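Local coordinates for protein geranyltranstransferase (Agrobacterium tumefaciens, PDB 2H8O) that probably catalyses the condensation of geranyl diphosphate with isopentenyl diphosphate to give farnesyl diphosphate, as a dimeric, mainly helical prenyl synthase, at residues A[91-94]-A[95-99]; A[159-162]-A[163-167]. All blocks are in the same frame, centred on the assembly; numbering follows the deposited sequence.

Interaction 1. Residues A[91-94]-A[95-99]; sequences FLVI and ESVAL
Helix 88-99 brings Phe91 and Glu95 together one turn apart on the same flank, i to i+4. The methylene CG of Glu95 sits over one face of the Phe91 ring, 3.9 Å from its centroid and somewhat toward the rim, a CH-pi contact. With CG anti to the backbone N (chi1 167°) the Phe91 ring lies along this flank, and chi2 (94°) turns its face to Glu95. The Glu95 chain then bends at chi2 (-58°) and carries its carboxylate away from the ring face, toward Ile94 and helix 34-57, with OE2 3.9 Å from Ile94 CG2. A glutamate suits this buried place: its aliphatic stem covers the aromatic ring, while OE2 forms a salt bridge with Arg42 and accepts a hydrogen bond from Asn46, both on helix 34-57. In this alpha-helical prenyl synthase fold the segment is held by i+4 backbone bonds, from Glu95 N to Phe91 O (2.9 Å) through to Ala98 N to Ile94 O (3.0 Å). Val97 CG2 packs against Val93 O at 3.1 Å and faces Val93 CG1 at 4.3 Å, two compact branched side chains on a flank covered by helices 104-125 and 211-237.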
loop_
_atom_site.group_PDB
_atom_site.type_symbol
_atom_site.label_atom_id
_atom_site.label_comp_id
_atom_site.label_asym_id
_atom_site.label_seq_id
_atom_site.Cartn_x
_atom_site.Cartn_y
_atom_site.Cartn_z
ATOM N N PHE A 91 -14.784 4.915 -13.304
ATOM C CA PHE A 91 -15.972 5.560 -13.827
ATOM C C PHE A 91 -16.676 6.325 -12.712
ATOM O O PHE A 91 -17.068 7.496 -12.871
ATOM C CB PHE A 91 -16.922 4.532 -14.444
ATOM C CG PHE A 91 -18.279 5.068 -14.727
ATOM C CD1 PHE A 91 -18.605 5.576 -15.973
ATOM C CD2 PHE A 91 -19.249 5.083 -13.733
ATOM C CE1 PHE A 91 -19.888 6.077 -16.207
ATOM C CE2 PHE A 91 -20.514 5.590 -13.984
ATOM C CZ PHE A 91 -20.823 6.071 -15.201
ATOM N N LEU A 92 -16.841 5.654 -11.568
ATOM C CA LEU A 92 -17.573 6.243 -10.453
ATOM C C LEU A 92 -16.834 7.454 -9.869
ATOM O O LEU A 92 -17.458 8.478 -9.527
ATOM C CB LEU A 92 -17.865 5.190 -9.374
ATOM C CG LEU A 92 -18.872 4.099 -9.782
ATOM C CD1 LEU A 92 -18.822 2.923 -8.801
ATOM C CD2 LEU A 92 -20.286 4.663 -9.890
ATOM N N VAL A 93 -15.512 7.370 -9.771
ATOM C CA VAL A 93 -14.713 8.514 -9.321
ATOM C C VAL A 93 -14.884 9.720 -10.272
ATOM O O VAL A 93 -15.241 10.851 -9.859
ATOM C CB VAL A 93 -13.234 8.163 -9.178
ATOM C CG1 VAL A 93 -12.447 9.419 -8.779
ATOM C CG2 VAL A 93 -13.035 7.031 -8.148
ATOM N N ILE A 94 -14.648 9.467 -11.549
ATOM C CA ILE A 94 -14.746 10.499 -12.579
ATOM C C ILE A 94 -16.128 11.152 -12.553
ATOM O O ILE A 94 -16.259 12.379 -12.624
ATOM C CB ILE A 94 -14.455 9.882 -13.970
ATOM C CG1 ILE A 94 -12.963 9.497 -14.078
ATOM C CG2 ILE A 94 -14.849 10.859 -15.096
ATOM C CD1 ILE A 94 -12.645 8.541 -15.193
ATOM N N GLU A 95 -17.172 10.331 -12.480
ATOM C CA GLU A 95 -18.540 10.865 -12.577
ATOM C C GLU A 95 -19.025 11.524 -11.275
ATOM O O GLU A 95 -19.810 12.461 -11.310
ATOM C CB GLU A 95 -19.503 9.808 -13.116
ATOM C CG GLU A 95 -19.170 9.398 -14.580
ATOM C CD GLU A 95 -19.197 10.593 -15.574
ATOM O OE1 GLU A 95 -20.000 11.541 -15.377
ATOM O OE2 GLU A 95 -18.442 10.584 -16.590
ATOM N N SER A 96 -18.530 11.054 -10.133
ATOM C CA SER A 96 -18.798 11.727 -8.858
ATOM C C SER A 96 -18.146 13.107 -8.869
ATOM O O SER A 96 -18.769 14.114 -8.498
ATOM C CB SER A 96 -18.276 10.910 -7.675
ATOM O OG SER A 96 -18.549 11.575 -6.451
ATOM N N VAL A 97 -16.900 13.157 -9.334
ATOM C CA VAL A 97 -16.205 14.425 -9.460
ATOM C C VAL A 97 -16.982 15.370 -10.399
ATOM O O VAL A 97 -17.179 16.546 -10.068
ATOM C CB VAL A 97 -14.753 14.242 -9.945
ATOM C CG1 VAL A 97 -14.113 15.594 -10.229
ATOM C CG2 VAL A 97 -13.911 13.472 -8.891
ATOM N N ALA A 98 -17.443 14.873 -11.553
ATOM C CA ALA A 98 -18.182 15.699 -12.515
ATOM C C ALA A 98 -19.498 16.210 -11.926
ATOM O O ALA A 98 -19.854 17.389 -12.113
ATOM C CB ALA A 98 -18.459 14.927 -13.780
ATOM N N LEU A 99 -20.214 15.323 -11.232
ATOM C CA LEU A 99 -21.474 15.686 -10.593
ATOM C C LEU A 99 -21.325 16.893 -9.689
ATOM O O LEU A 99 -22.212 17.773 -9.668
ATOM C CB LEU A 99 -22.039 14.522 -9.777
ATOM C CG LEU A 99 -23.351 14.782 -9.040
ATOM C CD1 LEU A 99 -24.519 14.873 -10.017
ATOM C CD2 LEU A 99 -23.561 13.701 -7.981
#

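Interaction 2. Residues A[159-162]-A[163-167]; sequences LTLA and FDIIA
Leu161 O accepts the shortest hydrogen bond of this stretch of helix, from Ile165 N at 2.8 Å. The bond from Ile166 N to Ala162 O follows at 3.1 Å. Thr160 O is held less firmly: it receives two weak bonds, one from Asp164 N at 3.3 Å and a bent one from Phe163 N (127° at the hydrogen), so the i+4 pattern here is mixed with an i+3 bond. The side-chain hydroxyl of Thr160 is itself bonded to the carbonyl of Asp156, one turn back, which lets a polar residue sit in buried surroundings. Asp164 turns its carboxylate toward the second subunit, where OD2 forms a salt bridge with Arg187 of that subunit; the same oxygen lies 3.9 Å from Leu161 CD1.

Around these bonds the packing is mostly apolar. Leu159 and Phe163 run side by side and point the same way, CD1 of Leu159 meeting CE2 of Phe163 at 3.8 Å, while Phe163 CD2, an aromatic CH, rests beside the backbone carbonyl at 3.4 Å from Leu159 O. Phe163 CG lies anti to the carbonyl carbon (chi1 -68°), which swings the ring back along the helix toward Leu159. On another flank Leu161 CG touches Ile165 CD1 at 3.9 Å, an i to i+4 pair of branched side chains.

Helix 148-167 thus lies at the dimer interface, where Phe163 stacks on Phe163 of the second subunit, and within its own chain it packs against helices 104-125 and 175-189.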
loop_
_atom_site.group_PDB
_atom_site.type_symbol
_atom_site.label_atom_id
_atom_site.label_comp_id
_atom_site.label_asym_id
_atom_site.label_seq_id
_atom_site.Cartn_x
_atom_site.Cartn_y
_atom_site.Cartn_z
ATOM N N LEU A 159 -0.450 -1.925 -5.359
ATOM C CA LEU A 159 -1.012 -1.343 -4.126
ATOM C C LEU A 159 -0.203 -0.094 -3.702
ATOM O O LEU A 159 -0.766 0.945 -3.374
ATOM C CB LEU A 159 -1.042 -2.394 -3.026
ATOM C CG LEU A 159 -1.379 -1.928 -1.625
ATOM C CD1 LEU A 159 -2.674 -1.119 -1.593
ATOM C CD2 LEU A 159 -1.494 -3.129 -0.684
ATOM N N THR A 160 1.124 -0.216 -3.730
ATOM C CA THR A 160 2.022 0.872 -3.364
ATOM C C THR A 160 1.813 2.067 -4.317
ATOM O O THR A 160 1.734 3.212 -3.900
ATOM C CB THR A 160 3.487 0.415 -3.377
ATOM O OG1 THR A 160 3.628 -0.757 -2.550
ATOM C CG2 THR A 160 4.405 1.520 -2.843
ATOM N N LEU A 161 1.763 1.766 -5.611
ATOM C CA LEU A 161 1.610 2.810 -6.644
ATOM C C LEU A 161 0.306 3.599 -6.501
ATOM O O LEU A 161 0.262 4.814 -6.800
ATOM C CB LEU A 161 1.693 2.183 -8.051
ATOM C CG LEU A 161 1.977 3.196 -9.169
ATOM C CD1 LEU A 161 3.402 3.715 -9.042
ATOM C CD2 LEU A 161 1.740 2.534 -10.497
ATOM N N ALA A 162 -0.769 2.939 -6.063
ATOM C CA ALA A 162 -2.049 3.624 -5.842
ATOM C C ALA A 162 -1.853 4.851 -4.952
ATOM O O ALA A 162 -2.379 5.933 -5.217
ATOM C CB ALA A 162 -3.078 2.671 -5.254
ATOM N N PHE A 163 -1.080 4.688 -3.880
ATOM C CA PHE A 163 -0.836 5.786 -2.949
ATOM C C PHE A 163 0.067 6.873 -3.520
ATOM O O PHE A 163 -0.205 8.060 -3.340
ATOM C CB PHE A 163 -0.375 5.247 -1.601
ATOM C CG PHE A 163 -1.460 4.501 -0.897
ATOM C CD1 PHE A 163 -2.482 5.200 -0.304
ATOM C CD2 PHE A 163 -1.521 3.110 -0.918
ATOM C CE1 PHE A 163 -3.516 4.528 0.347
ATOM C CE2 PHE A 163 -2.545 2.449 -0.290
ATOM C CZ PHE A 163 -3.541 3.148 0.331
ATOM N N ASP A 164 1.098 6.452 -4.255
ATOM C CA ASP A 164 1.908 7.387 -5.037
ATOM C C ASP A 164 1.047 8.248 -5.968
ATOM O O ASP A 164 1.188 9.452 -6.003
ATOM C CB ASP A 164 2.961 6.615 -5.843
ATOM C CG ASP A 164 4.003 7.511 -6.495
ATOM O OD1 ASP A 164 4.107 8.710 -6.159
ATOM O OD2 ASP A 164 4.755 6.997 -7.355
ATOM N N ILE A 165 0.153 7.617 -6.723
ATOM C CA ILE A 165 -0.655 8.327 -7.709
ATOM C C ILE A 165 -1.560 9.354 -7.043
ATOM O O ILE A 165 -1.705 10.481 -7.522
ATOM C CB ILE A 165 -1.494 7.340 -8.534
ATOM C CG1 ILE A 165 -0.581 6.458 -9.382
ATOM C CG2 ILE A 165 -2.509 8.080 -9.422
ATOM C CD1 ILE A 165 -1.263 5.211 -9.890
ATOM N N ILE A 166 -2.151 8.981 -5.912
ATOM C CA ILE A 166 -3.001 9.952 -5.223
ATOM C C ILE A 166 -2.222 11.150 -4.701
ATOM O O ILE A 166 -2.651 12.292 -4.861
ATOM C CB ILE A 166 -3.753 9.310 -4.082
ATOM C CG1 ILE A 166 -4.811 8.379 -4.650
ATOM C CG2 ILE A 166 -4.425 10.368 -3.167
ATOM C CD1 ILE A 166 -5.488 7.537 -3.611
ATOM N N ALA A 167 -1.070 10.905 -4.080
ATOM C CA ALA A 167 -0.385 11.972 -3.343
ATOM C C ALA A 167 0.553 12.807 -4.208
ATOM O O ALA A 167 0.977 13.890 -3.788
ATOM C CB ALA A 167 0.380 11.375 -2.140
#

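How the interactions relate
Interactions 1 and 2 are short lengths of two separate helices, 88-99 and 148-167, with centres about 19 Å apart and nearest atoms about 9 Å apart. They do not touch, but helix 104-125 receives side chains from both: Val93 in interaction 1 meets Val110 and Leu114, and Ile165 in interaction 2 meets Ala113. That shared helix leads into the first aspartate-rich motif, which, as in related prenyl synthases, probably binds the diphosphate of the allylic substrate through magnesium ions. The two segments face different neighbours: 91-99 packs among helices of its own chain, and the second subunit does not touch it, whereas 159-167 also reaches that subunit.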